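Local structure of Co-chaperone DjlA N-terminal domain-containing protein (Porphyromonas gingivalis, 2H5N) at residues A[55-58]-A[59-63]; A[85-88]-A[89-93]; A[109-112]-A[113-117]; A[121-124]-A[125-129]. The protein is of unknown function but binds a magnesium ion and belongs to the all-helical TerB (tellurite resistance) family, probably related to the co-chaperone DjlA N-terminal domain. All blocks are in the same frame, centred on the assembly; numbering follows the deposited sequence.

Interaction 1 (A[55-58]-A[59-63])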
ATOM      1  N   ASP A  55      -2.861  23.409   9.457  1.00 31.50           N
ATOM      2  CA  ASP A  55      -4.149  23.243   8.776  1.00 31.53           C
ATOM      3  C   ASP A  55      -4.073  23.224   7.251  1.00 31.16           C
ATOM      4  O   ASP A  55      -5.102  23.074   6.594  1.00 31.37           O
ATOM      5  CB  ASP A  55      -5.112  24.348   9.216  1.00 31.90           C
ATOM      6  CG  ASP A  55      -4.496  25.728   9.111  1.00 33.74           C
ATOM      7  OD1 ASP A  55      -4.262  26.202   7.969  1.00 36.22           O
ATOM      8  OD2 ASP A  55      -4.224  26.338  10.172  1.00 34.98           O
ATOM      9  N   GLN A  56      -2.874  23.403   6.705  1.00 30.36           N
ATOM     10  CA  GLN A  56      -2.616  23.232   5.273  1.00 30.22           C
ATOM     11  C   GLN A  56      -2.080  21.847   4.985  1.00 30.30           C
ATOM     12  O   GLN A  56      -2.083  21.407   3.841  1.00 30.15           O
ATOM     13  CB  GLN A  56      -1.572  24.244   4.766  1.00 30.32           C
ATOM     14  CG  GLN A  56      -2.018  25.719   4.836  1.00 28.83           C
ATOM     15  CD  GLN A  56      -0.907  26.707   4.415  1.00 30.26           C
ATOM     16  OE1 GLN A  56       0.176  26.743   5.017  1.00 30.78           O
ATOM     17  NE2 GLN A  56      -1.192  27.529   3.390  1.00 28.06           N
ATOM     18  N   VAL A  57      -1.603  21.168   6.030  1.00 30.28           N
ATOM     19  CA  VAL A  57      -0.938  19.876   5.872  1.00 30.03           C
ATOM     20  C   VAL A  57      -1.905  18.857   5.271  1.00 29.89           C
ATOM     21  O   VAL A  57      -1.568  18.162   4.316  1.00 30.02           O
ATOM     22  CB  VAL A  57      -0.273  19.391   7.213  1.00 30.01           C
ATOM     23  CG1 VAL A  57       0.002  17.884   7.203  1.00 29.23           C
ATOM     24  CG2 VAL A  57       1.029  20.174   7.475  1.00 29.24           C
ATOM     25  N   ASP A  58      -3.129  18.807   5.788  1.00 30.03           N
ATOM     26  CA  ASP A  58      -4.058  17.750   5.371  1.00 30.01           C
ATOM     27  C   ASP A  58      -4.363  17.825   3.856  1.00 29.49           C
ATOM     28  O   ASP A  58      -4.369  16.796   3.175  1.00 29.38           O
ATOM     29  CB  ASP A  58      -5.309  17.687   6.271  1.00 29.99           C
ATOM     30  CG  ASP A  58      -5.084  16.846   7.558  1.00 31.46           C
ATOM     31  OD1 ASP A  58      -4.346  15.824   7.537  1.00 32.01           O
ATOM     32  OD2 ASP A  58      -5.689  17.191   8.601  1.00 33.43           O
ATOM     33  N   LEU A  59      -4.535  19.030   3.325  1.00 28.96           N
ATOM     34  CA  LEU A  59      -4.860  19.186   1.893  1.00 28.27           C
ATOM     35  C   LEU A  59      -3.679  18.980   0.942  1.00 27.81           C
ATOM     36  O   LEU A  59      -3.861  18.644  -0.244  1.00 27.42           O
ATOM     37  CB  LEU A  59      -5.495  20.553   1.624  1.00 27.65           C
ATOM     38  CG  LEU A  59      -6.920  20.819   2.099  1.00 29.00           C
ATOM     39  CD1 LEU A  59      -7.267  22.259   1.744  1.00 29.77           C
ATOM     40  CD2 LEU A  59      -7.977  19.838   1.520  1.00 28.27           C
ATOM     41  N   LEU A  60      -2.473  19.225   1.446  1.00 27.55           N
ATOM     42  CA  LEU A  60      -1.261  18.946   0.667  1.00 27.24           C
ATOM     43  C   LEU A  60      -1.073  17.461   0.566  1.00 26.98           C
ATOM     44  O   LEU A  60      -0.643  16.949  -0.459  1.00 26.33           O
ATOM     45  CB  LEU A  60      -0.023  19.577   1.306  1.00 27.18           C
ATOM     46  CG  LEU A  60       0.197  21.052   1.012  1.00 26.23           C
ATOM     47  CD1 LEU A  60       1.268  21.567   1.935  1.00 25.97           C
ATOM     48  CD2 LEU A  60       0.570  21.231  -0.447  1.00 25.70           C
ATOM     49  N   LEU A  61      -1.405  16.778   1.648  1.00 26.70           N
ATOM     50  CA  LEU A  61      -1.310  15.314   1.722  1.00 27.10           C
ATOM     51  C   LEU A  61      -2.313  14.661   0.786  1.00 27.35           C
ATOM     52  O   LEU A  61      -2.028  13.625   0.167  1.00 27.20           O
ATOM     53  CB  LEU A  61      -1.572  14.845   3.154  1.00 26.73           C
ATOM     54  CG  LEU A  61      -0.318  14.624   3.982  1.00 27.31           C
ATOM     55  CD1 LEU A  61      -0.624  14.560   5.473  1.00 27.19           C
ATOM     56  CD2 LEU A  61       0.271  13.310   3.523  1.00 29.02           C
ATOM     57  N   LYS A  62      -3.475  15.302   0.685  1.00 27.30           N
ATOM     58  CA  LYS A  62      -4.554  14.905  -0.201  1.00 27.80           C
ATOM     59  C   LYS A  62      -4.177  15.223  -1.653  1.00 27.33           C
ATOM     60  O   LYS A  62      -4.551  14.476  -2.560  1.00 27.58           O
ATOM     61  CB  LYS A  62      -5.798  15.698   0.192  1.00 27.48           C
ATOM     62  CG  LYS A  62      -7.063  14.897   0.411  1.00 29.16           C
ATOM     63  CD  LYS A  62      -8.194  15.815   0.932  1.00 30.15           C
ATOM     64  CE  LYS A  62      -8.939  16.529  -0.211  1.00 33.65           C
ATOM     65  NZ  LYS A  62      -8.016  17.223  -1.172  1.00 34.19           N
ATOM     66  N   ALA A  63      -3.466  16.330  -1.881  1.00 26.54           N
ATOM     67  CA  ALA A  63      -2.965  16.665  -3.223  1.00 26.68           C
ATOM     68  C   ALA A  63      -1.954  15.636  -3.729  1.00 27.09           C
ATOM     69  O   ALA A  63      -1.879  15.386  -4.937  1.00 27.43           O
ATOM     70  CB  ALA A  63      -2.336  18.048  -3.252  1.00 26.62           C
TER
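Val57 and Leu61 stand one turn apart on helix 54-64, joined by an i to i+4 bond in which Leu61 N reaches Val57 O at 3.0 Å. The turns around it are held likewise: Leu60 N donates to Gln56 O at 3.3 Å, and Lys62 N donates to Asp58 O at 3.0 Å. A weak i to i+3 bond from Leu60 N to Val57 O accompanies them. Two side chains carry the apolar part. Val57 and Leu61 run side by side in the same direction, and the methyl CG1 of Val57 meets CD1 of Leu61 at 3.8 Å. That methyl is the branch anti to the backbone N (chi1 161°), which lays it alongside the following turn. Leu60 instead covers the carbonyl of Gln56, its CB and CG each 3.7 Å from Gln56 O. The amide of Gln56 turns away from this turn, and its OE1 accepts a hydrogen bond from Leu53 N. Leu61 also packs on Ile22 of helix 15-30 and Thr44 of helix 37-47, while Leu60 touches Leu18 and Phe47; Asp58 lies against Ala38 of a second subunit. With Val57 and Leu61 buried and Asp58, Leu59 and Lys62 exposed, this is the pattern of an amphipathic helix, here laid over the helical bundle of a TerB-family domain.

Interaction 2 (A[85-88]-A[89-93])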
ATOM      1  N   LYS A  85      19.350  19.208  -0.299  1.00 22.49           N
ATOM      2  CA  LYS A  85      19.974  18.803   0.952  1.00 23.53           C
ATOM      3  C   LYS A  85      18.952  18.729   2.097  1.00 23.24           C
ATOM      4  O   LYS A  85      18.952  17.802   2.920  1.00 23.08           O
ATOM      5  CB  LYS A  85      21.127  19.772   1.294  1.00 22.75           C
ATOM      6  CG  LYS A  85      21.642  19.683   2.710  1.00 24.93           C
ATOM      7  CD  LYS A  85      22.767  20.673   2.968  1.00 25.12           C
ATOM      8  CE  LYS A  85      23.340  20.482   4.354  1.00 29.83           C
ATOM      9  NZ  LYS A  85      22.778  21.433   5.366  1.00 31.67           N
ATOM     10  N   TYR A  86      18.073  19.720   2.127  1.00 23.64           N
ATOM     11  CA  TYR A  86      17.026  19.792   3.108  1.00 23.62           C
ATOM     12  C   TYR A  86      16.011  18.651   2.881  1.00 22.89           C
ATOM     13  O   TYR A  86      15.615  17.949   3.825  1.00 23.07           O
ATOM     14  CB  TYR A  86      16.341  21.131   2.948  1.00 23.71           C
ATOM     15  CG  TYR A  86      15.646  21.569   4.193  1.00 26.36           C
ATOM     16  CD1 TYR A  86      14.256  21.479   4.299  1.00 26.25           C
ATOM     17  CD2 TYR A  86      16.374  22.060   5.287  1.00 26.81           C
ATOM     18  CE1 TYR A  86      13.600  21.854   5.443  1.00 26.42           C
ATOM     19  CE2 TYR A  86      15.707  22.458   6.455  1.00 27.69           C
ATOM     20  CZ  TYR A  86      14.325  22.354   6.510  1.00 26.31           C
ATOM     21  OH  TYR A  86      13.643  22.754   7.635  1.00 29.24           O
ATOM     22  N   VAL A  87      15.623  18.421   1.628  1.00 22.05           N
ATOM     23  CA  VAL A  87      14.729  17.280   1.344  1.00 20.23           C
ATOM     24  C   VAL A  87      15.363  15.953   1.723  1.00 20.12           C
ATOM     25  O   VAL A  87      14.680  15.095   2.316  1.00 20.19           O
ATOM     26  CB  VAL A  87      14.232  17.230  -0.115  1.00 20.64           C
ATOM     27  CG1 VAL A  87      13.299  16.025  -0.320  1.00 20.57           C
ATOM     28  CG2 VAL A  87      13.482  18.509  -0.459  1.00 19.51           C
ATOM     29  N   ALA A  88      16.642  15.748   1.365  1.00 20.23           N
ATOM     30  CA  ALA A  88      17.356  14.523   1.796  1.00 20.33           C
ATOM     31  C   ALA A  88      17.430  14.385   3.327  1.00 20.63           C
ATOM     32  O   ALA A  88      17.348  13.279   3.871  1.00 20.53           O
ATOM     33  CB  ALA A  88      18.777  14.453   1.192  1.00 20.08           C
ATOM     34  N   SER A  89      17.602  15.504   4.025  1.00 21.01           N
ATOM     35  CA  SER A  89      17.756  15.453   5.486  1.00 21.42           C
ATOM     36  C   SER A  89      16.453  14.993   6.082  1.00 21.10           C
ATOM     37  O   SER A  89      16.442  14.144   6.960  1.00 22.31           O
ATOM     38  CB  SER A  89      18.233  16.799   6.080  1.00 20.94           C
ATOM     39  OG  SER A  89      19.409  17.221   5.408  1.00 20.58           O
ATOM     40  N   TYR A  90      15.369  15.531   5.548  1.00 21.31           N
ATOM     41  CA  TYR A  90      14.000  15.207   5.939  1.00 21.36           C
ATOM     42  C   TYR A  90      13.693  13.721   5.741  1.00 21.32           C
ATOM     43  O   TYR A  90      13.176  13.050   6.631  1.00 20.51           O
ATOM     44  CB  TYR A  90      13.031  16.058   5.102  1.00 21.46           C
ATOM     45  CG  TYR A  90      11.576  15.643   5.207  1.00 22.16           C
ATOM     46  CD1 TYR A  90      10.904  15.713   6.430  1.00 19.30           C
ATOM     47  CD2 TYR A  90      10.862  15.176   4.077  1.00 19.71           C
ATOM     48  CE1 TYR A  90       9.590  15.343   6.535  1.00 20.33           C
ATOM     49  CE2 TYR A  90       9.515  14.819   4.180  1.00 19.53           C
ATOM     50  CZ  TYR A  90       8.884  14.905   5.414  1.00 21.19           C
ATOM     51  OH  TYR A  90       7.548  14.554   5.574  1.00 22.10           O
ATOM     52  N   LEU A  91      14.061  13.193   4.576  1.00 21.64           N
ATOM     53  CA  LEU A  91      13.788  11.812   4.291  1.00 20.71           C
ATOM     54  C   LEU A  91      14.590  10.929   5.241  1.00 21.97           C
ATOM     55  O   LEU A  91      14.093   9.923   5.700  1.00 22.36           O
ATOM     56  CB  LEU A  91      14.015  11.489   2.818  1.00 21.11           C
ATOM     57  CG  LEU A  91      12.983  12.092   1.840  1.00 19.49           C
ATOM     58  CD1 LEU A  91      13.491  11.945   0.435  1.00 19.10           C
ATOM     59  CD2 LEU A  91      11.559  11.464   1.983  1.00 19.04           C
ATOM     60  N   GLY A  92      15.789  11.379   5.602  1.00 21.94           N
ATOM     61  CA  GLY A  92      16.677  10.641   6.435  1.00 21.88           C
ATOM     62  C   GLY A  92      16.273  10.552   7.883  1.00 23.06           C
ATOM     63  O   GLY A  92      16.549   9.532   8.536  1.00 23.79           O
ATOM     64  N   VAL A  93      15.629  11.598   8.392  1.00 21.92           N
ATOM     65  CA  VAL A  93      15.175  11.583   9.770  1.00 21.95           C
ATOM     66  C   VAL A  93      13.858  10.848   9.979  1.00 22.55           C
ATOM     67  O   VAL A  93      13.583  10.435  11.108  1.00 21.37           O
ATOM     68  CB  VAL A  93      15.068  13.004  10.396  1.00 21.92           C
ATOM     69  CG1 VAL A  93      16.362  13.799  10.170  1.00 19.80           C
ATOM     70  CG2 VAL A  93      13.866  13.724   9.870  1.00 21.47           C
TER
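Lys85 opens the contact with its carbonyl, which is gripped twice by Ser89 one turn further along helix 81-94. Ser89 OG donates to Lys85 O at 2.6 Å and Ser89 N to the same oxygen at 2.9 Å, the two donors arriving from opposite faces of the carbonyl plane. The hydroxyl can turn back to this oxygen because OG lies beside its own backbone N (chi1 -53°). The ammonium of Lys85 is engaged by Asn129 OD1 of helix 123-130, and Asn129 ND2 in turn donates to Ser89 OG. At Tyr86 the carbonyl accepts from Tyr90 N at 3.0 Å. The rings of Tyr86 and Tyr90 each meet Phe50 edge-to-face; Tyr90 OH bonds to Met43 O and Tyr86 OH to Arg49 O. Val87 follows with a bond from Leu91 N to its O at 3.0 Å, and its CG1 runs beside Leu91 CD1 at a looser 4.2 Å, both side chains pointing the same way. Val87 O also lies at the edge of the Tyr90 ring, near its plane. Ala88 O accepts from Gly92 N at 3.0 Å. Trp109 NE1 adds a weak bond to that oxygen. The chemistry implies that the buried hydroxyl of Ser89 is satisfied within the fold: it serves as donor to its own helix and as acceptor from Asn129, tying helix 81-94 to helix 123-130.

Interaction 3 (A[109-112]-A[113-117])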
ATOM      1  N   TRP A 109      16.499   4.968   1.821  1.00 20.39           N
ATOM      2  CA  TRP A 109      16.858   6.372   1.811  1.00 19.35           C
ATOM      3  C   TRP A 109      17.937   6.611   0.744  1.00 19.55           C
ATOM      4  O   TRP A 109      17.821   7.531  -0.031  1.00 19.79           O
ATOM      5  CB  TRP A 109      17.266   6.803   3.242  1.00 19.09           C
ATOM      6  CG  TRP A 109      17.773   8.196   3.379  1.00 19.52           C
ATOM      7  CD1 TRP A 109      17.315   9.302   2.715  1.00 19.50           C
ATOM      8  CD2 TRP A 109      18.798   8.668   4.285  1.00 20.19           C
ATOM      9  NE1 TRP A 109      18.010  10.416   3.123  1.00 19.25           N
ATOM     10  CE2 TRP A 109      18.923  10.057   4.080  1.00 17.73           C
ATOM     11  CE3 TRP A 109      19.643   8.041   5.221  1.00 20.72           C
ATOM     12  CZ2 TRP A 109      19.860  10.834   4.762  1.00 18.04           C
ATOM     13  CZ3 TRP A 109      20.578   8.816   5.900  1.00 19.49           C
ATOM     14  CH2 TRP A 109      20.659  10.201   5.691  1.00 18.99           C
ATOM     15  N   THR A 110      18.914   5.714   0.600  1.00 19.77           N
ATOM     16  CA  THR A 110      19.934   5.909  -0.433  1.00 19.86           C
ATOM     17  C   THR A 110      19.296   5.821  -1.811  1.00 19.42           C
ATOM     18  O   THR A 110      19.561   6.691  -2.687  1.00 19.78           O
ATOM     19  CB  THR A 110      21.054   4.879  -0.340  1.00 19.51           C
ATOM     20  OG1 THR A 110      21.729   5.018   0.899  1.00 21.87           O
ATOM     21  CG2 THR A 110      22.029   5.099  -1.405  1.00 21.48           C
ATOM     22  N   LEU A 111      18.439   4.811  -2.018  1.00 18.36           N
ATOM     23  CA  LEU A 111      17.829   4.649  -3.360  1.00 18.53           C
ATOM     24  C   LEU A 111      16.996   5.851  -3.798  1.00 18.00           C
ATOM     25  O   LEU A 111      17.175   6.331  -4.915  1.00 18.07           O
ATOM     26  CB  LEU A 111      17.055   3.325  -3.492  1.00 18.37           C
ATOM     27  CG  LEU A 111      16.269   3.064  -4.788  1.00 18.88           C
ATOM     28  CD1 LEU A 111      17.186   2.962  -6.027  1.00 18.56           C
ATOM     29  CD2 LEU A 111      15.404   1.781  -4.628  1.00 18.14           C
ATOM     30  N   ILE A 112      16.110   6.352  -2.919  1.00 18.12           N
ATOM     31  CA  ILE A 112      15.267   7.523  -3.250  1.00 18.72           C
ATOM     32  C   ILE A 112      16.106   8.762  -3.491  1.00 18.71           C
ATOM     33  O   ILE A 112      15.867   9.517  -4.427  1.00 19.98           O
ATOM     34  CB  ILE A 112      14.152   7.781  -2.196  1.00 18.85           C
ATOM     35  CG1 ILE A 112      13.087   8.767  -2.712  1.00 20.30           C
ATOM     36  CG2 ILE A 112      14.731   8.308  -0.924  1.00 19.68           C
ATOM     37  CD1 ILE A 112      11.643   8.459  -2.232  1.00 18.82           C
ATOM     38  N   SER A 113      17.119   8.965  -2.653  1.00 19.98           N
ATOM     39  CA  SER A 113      18.070  10.047  -2.861  1.00 19.20           C
ATOM     40  C   SER A 113      18.746   9.956  -4.232  1.00 18.60           C
ATOM     41  O   SER A 113      18.854  10.965  -4.923  1.00 18.61           O
ATOM     42  CB  SER A 113      19.112  10.019  -1.748  1.00 18.49           C
ATOM     43  OG  SER A 113      18.479  10.306  -0.518  1.00 20.05           O
ATOM     44  N   THR A 114      19.201   8.752  -4.615  1.00 18.57           N
ATOM     45  CA  THR A 114      19.824   8.562  -5.926  1.00 18.17           C
ATOM     46  C   THR A 114      18.849   9.005  -7.043  1.00 18.44           C
ATOM     47  O   THR A 114      19.227   9.786  -7.919  1.00 18.10           O
ATOM     48  CB  THR A 114      20.293   7.100  -6.154  1.00 18.98           C
ATOM     49  OG1 THR A 114      21.243   6.748  -5.138  1.00 20.02           O
ATOM     50  CG2 THR A 114      20.953   6.913  -7.571  1.00 16.35           C
ATOM     51  N   LEU A 115      17.598   8.545  -6.974  1.00 18.14           N
ATOM     52  CA  LEU A 115      16.633   8.774  -8.033  1.00 18.71           C
ATOM     53  C   LEU A 115      16.254  10.250  -8.161  1.00 19.57           C
ATOM     54  O   LEU A 115      16.040  10.736  -9.272  1.00 18.51           O
ATOM     55  CB  LEU A 115      15.381   7.879  -7.915  1.00 18.27           C
ATOM     56  CG  LEU A 115      15.432   6.351  -8.128  1.00 20.02           C
ATOM     57  CD1 LEU A 115      14.163   5.842  -8.809  1.00 21.53           C
ATOM     58  CD2 LEU A 115      16.644   5.835  -8.892  1.00 17.31           C
ATOM     59  N   CYS A 116      16.225  10.955  -7.029  1.00 19.18           N
ATOM     60  CA  CYS A 116      15.809  12.357  -6.987  1.00 20.24           C
ATOM     61  C   CYS A 116      17.019  13.302  -7.116  1.00 20.64           C
ATOM     62  O   CYS A 116      16.842  14.503  -7.110  1.00 20.89           O
ATOM     63  CB  CYS A 116      15.064  12.644  -5.676  1.00 18.96           C
ATOM     64  SG  CYS A 116      13.406  11.940  -5.575  1.00 21.70           S
ATOM     65  N   GLY A 117      18.233  12.750  -7.196  1.00 20.44           N
ATOM     66  CA  GLY A 117      19.457  13.556  -7.243  1.00 22.01           C
ATOM     67  C   GLY A 117      19.833  14.346  -5.984  1.00 23.32           C
ATOM     68  O   GLY A 117      20.397  15.464  -6.089  1.00 22.36           O
TER
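Ser113 and Thr114 each return a hydroxyl to the carbonyl four residues back in the last turns of helix 103-116, which ends in a Schellman motif at Gly117 (phi 68°). Ser113 OG donates to Trp109 O at 2.9 Å while Ser113 N reaches that oxygen from the opposite face of its plane at 3.1 Å. Thr114 repeats the double grip on Thr110 O: its N comes nearly straight on at 2.8 Å, whereas OG1 sits well above the carbonyl plane, 43° out of it. OG1 lies beside the backbone N of Thr114 (chi1 -59°), from where it can reach back to Thr110 O, and the methyl CG2 is anti to that N. Among the apolar side chains, Leu111 CD1 lies beside Leu115 CD2 at 4.1 Å, the two pointing the same way.

Farther out, Ile112 packs on Leu91 and Met24, and Trp109 on Leu91. Another flank meets a third subunit: Thr110 and Leu111 lie on Ala31 of that chain, and Leu115 on its Met24. At the C-terminal end the carbonyl of Gly117 accepts from Lys84 NZ. Back in the last turn, Cys116 N donates to Ile112 O at 3.0 Å, and Cys116 SG stands 3.6 Å from that same Ile112 O.

Interaction 4 (A[121-124]-A[125-129])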
ATOM      1  N   MET A 121      24.411  11.754   2.698  1.00 26.97           N
ATOM      2  CA  MET A 121      24.815  12.226   4.012  1.00 26.46           C
ATOM      3  C   MET A 121      24.600  11.086   5.022  1.00 27.24           C
ATOM      4  O   MET A 121      23.866  10.123   4.762  1.00 27.13           O
ATOM      5  CB  MET A 121      24.023  13.487   4.421  1.00 27.01           C
ATOM      6  CG  MET A 121      22.514  13.298   4.462  1.00 24.74           C
ATOM      7  SD  MET A 121      21.479  14.719   4.908  1.00 23.79           S
ATOM      8  CE  MET A 121      21.536  15.671   3.422  1.00 20.70           C
ATOM      9  N   THR A 122      25.260  11.183   6.167  1.00 27.61           N
ATOM     10  CA  THR A 122      24.965  10.276   7.288  1.00 28.14           C
ATOM     11  C   THR A 122      23.683  10.738   7.970  1.00 28.48           C
ATOM     12  O   THR A 122      23.233  11.869   7.774  1.00 26.85           O
ATOM     13  CB  THR A 122      26.076  10.259   8.328  1.00 27.78           C
ATOM     14  OG1 THR A 122      26.082  11.509   9.013  1.00 27.47           O
ATOM     15  CG2 THR A 122      27.425  10.050   7.660  1.00 27.86           C
ATOM     16  N   VAL A 123      23.133   9.851   8.795  1.00 30.06           N
ATOM     17  CA  VAL A 123      21.878  10.091   9.470  1.00 31.33           C
ATOM     18  C   VAL A 123      22.083  11.201  10.524  1.00 32.26           C
ATOM     19  O   VAL A 123      21.163  11.988  10.791  1.00 32.19           O
ATOM     20  CB  VAL A 123      21.285   8.752  10.010  1.00 31.31           C
ATOM     21  CG1 VAL A 123      22.280   8.020  10.943  1.00 32.69           C
ATOM     22  CG2 VAL A 123      19.928   8.968  10.673  1.00 32.61           C
ATOM     23  N   MET A 124      23.301  11.266  11.090  1.00 32.56           N
ATOM     24  CA  MET A 124      23.709  12.344  11.989  1.00 33.41           C
ATOM     25  C   MET A 124      23.608  13.710  11.304  1.00 33.12           C
ATOM     26  O   MET A 124      22.995  14.629  11.864  1.00 33.32           O
ATOM     27  CB  MET A 124      25.131  12.107  12.518  1.00 33.44           C
ATOM     28  CG  MET A 124      25.715  13.253  13.374  1.00 33.86           C
ATOM     29  SD  MET A 124      27.138  12.802  14.404  1.00 36.00           S
ATOM     30  CE  MET A 124      26.399  11.825  15.724  1.00 35.65           C
ATOM     31  N   GLU A 125      24.218  13.839  10.121  1.00 32.65           N
ATOM     32  CA  GLU A 125      24.147  15.066   9.303  1.00 33.01           C
ATOM     33  C   GLU A 125      22.713  15.409   8.887  1.00 32.39           C
ATOM     34  O   GLU A 125      22.355  16.583   8.829  1.00 32.98           O
ATOM     35  CB  GLU A 125      25.020  14.954   8.048  1.00 32.62           C
ATOM     36  CG  GLU A 125      26.510  15.194   8.294  1.00 33.63           C
ATOM     37  CD  GLU A 125      27.397  14.588   7.193  1.00 34.32           C
ATOM     38  OE1 GLU A 125      26.886  13.901   6.275  1.00 32.61           O
ATOM     39  OE2 GLU A 125      28.628  14.795   7.267  1.00 36.06           O
ATOM     40  N   ALA A 126      21.921  14.387   8.580  1.00 31.46           N
ATOM     41  CA  ALA A 126      20.480  14.550   8.361  1.00 31.43           C
ATOM     42  C   ALA A 126      19.759  15.175   9.552  1.00 31.36           C
ATOM     43  O   ALA A 126      19.009  16.132   9.380  1.00 30.59           O
ATOM     44  CB  ALA A 126      19.841  13.240   8.021  1.00 30.83           C
ATOM     45  N   ILE A 127      19.980  14.598  10.740  1.00 31.36           N
ATOM     46  CA  ILE A 127      19.302  15.011  11.978  1.00 32.14           C
ATOM     47  C   ILE A 127      19.670  16.450  12.390  1.00 32.30           C
ATOM     48  O   ILE A 127      18.837  17.179  12.965  1.00 32.15           O
ATOM     49  CB  ILE A 127      19.593  13.990  13.135  1.00 32.38           C
ATOM     50  CG1 ILE A 127      18.903  12.647  12.846  1.00 31.46           C
ATOM     51  CG2 ILE A 127      19.188  14.563  14.536  1.00 33.27           C
ATOM     52  CD1 ILE A 127      19.413  11.478  13.638  1.00 31.80           C
ATOM     53  N   ASN A 128      20.880  16.870  12.067  1.00 32.59           N
ATOM     54  CA  ASN A 128      21.358  18.211  12.410  1.00 33.75           C
ATOM     55  C   ASN A 128      20.849  19.248  11.473  1.00 33.75           C
ATOM     56  O   ASN A 128      20.452  20.294  11.874  1.00 33.52           O
ATOM     57  CB  ASN A 128      22.886  18.313  12.439  1.00 33.58           C
ATOM     58  CG  ASN A 128      23.521  17.571  13.595  1.00 35.12           C
ATOM     59  OD1 ASN A 128      22.982  17.494  14.672  1.00 35.28           O
ATOM     60  ND2 ASN A 128      24.679  17.015  13.353  1.00 36.00           N
ATOM     61  N   ASN A 129      20.838  18.935  10.194  1.00 34.20           N
ATOM     62  CA  ASN A 129      20.318  19.884   9.239  1.00 34.32           C
ATOM     63  C   ASN A 129      18.902  20.246   9.548  1.00 33.85           C
ATOM     64  O   ASN A 129      18.522  21.347   9.421  1.00 34.11           O
ATOM     65  CB  ASN A 129      20.439  19.365   7.819  1.00 34.01           C
ATOM     66  CG  ASN A 129      21.860  19.072   7.417  1.00 35.03           C
ATOM     67  OD1 ASN A 129      22.769  19.847   7.637  1.00 36.71           O
ATOM     68  ND2 ASN A 129      22.048  17.943   6.824  1.00 35.36           N
TER
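A capping box starts helix 123-130, with Thr122 at the N-cap and Glu125 three residues on exchanging hydrogen bonds between side chain and backbone. Glu125 N donates to Thr122 OG1 at 3.2 Å, almost straight at 174°. In return Thr122 N donates to Glu125 OE1 at 3.2 Å, meeting the carboxylate from above its plane, 39° out of it. The threonine hydroxyl sits between its own backbone N and carbonyl carbon, which turns OG1 toward the first turn of the helix; the glutamate crosses it obliquely, its chain extended beyond CG. The box secures amide groups that, in any helix, lack a carbonyl partner from a preceding turn, and the negative charge of Glu125 there may also interact favourably with the helix dipole. The first regular bond follows at once, Ala126 N to Thr122 O at 3.0 Å. Ahead of the cap, Met121 SD lies 3.6 Å from Ala126 CA, and the bend at the thioether (chi3 76°) turns CE toward the amide of Asn129. Met121 also packs on Ala88 and Ser89 of helix 81-94 and on Trp109, and so bridges the N-terminal end of this helix to its two neighbours in the TerB-type bundle. From the first turn to the second, Val123 and Ile127 run side by side, CG2 of Val123 against CD1 of Ile127 at 3.9 Å. Met124 and Asn128 lie alongside each other in the same manner, Met124 CG 3.9 Å from Asn128 ND2. The polar end of Asn129 is taken up by Lys85 and Ser89.

Interactions 2, 3 and 4 form one connected cluster, whereas interaction 1 stands apart, its centre about 20 Å from that of interaction 2 and about 27 Å from that of interaction 4. Interactions 2 and 4 have centres about 8 Å apart, with Ser89 OG to Met121 SD at 3.3 Å among their contacts. Trp109 of interaction 3 is the shared wedge: its CE2 packs 3.3 Å from Gly92 CA of interaction 2, and its CH2 lies 3.3 Å from Met121 O of interaction 4. The magnesium ion, at the site of Val29, Asp32 and Lys34, is about 12 Å from the side chain of Ile112 and about 13 Å from that of Leu91.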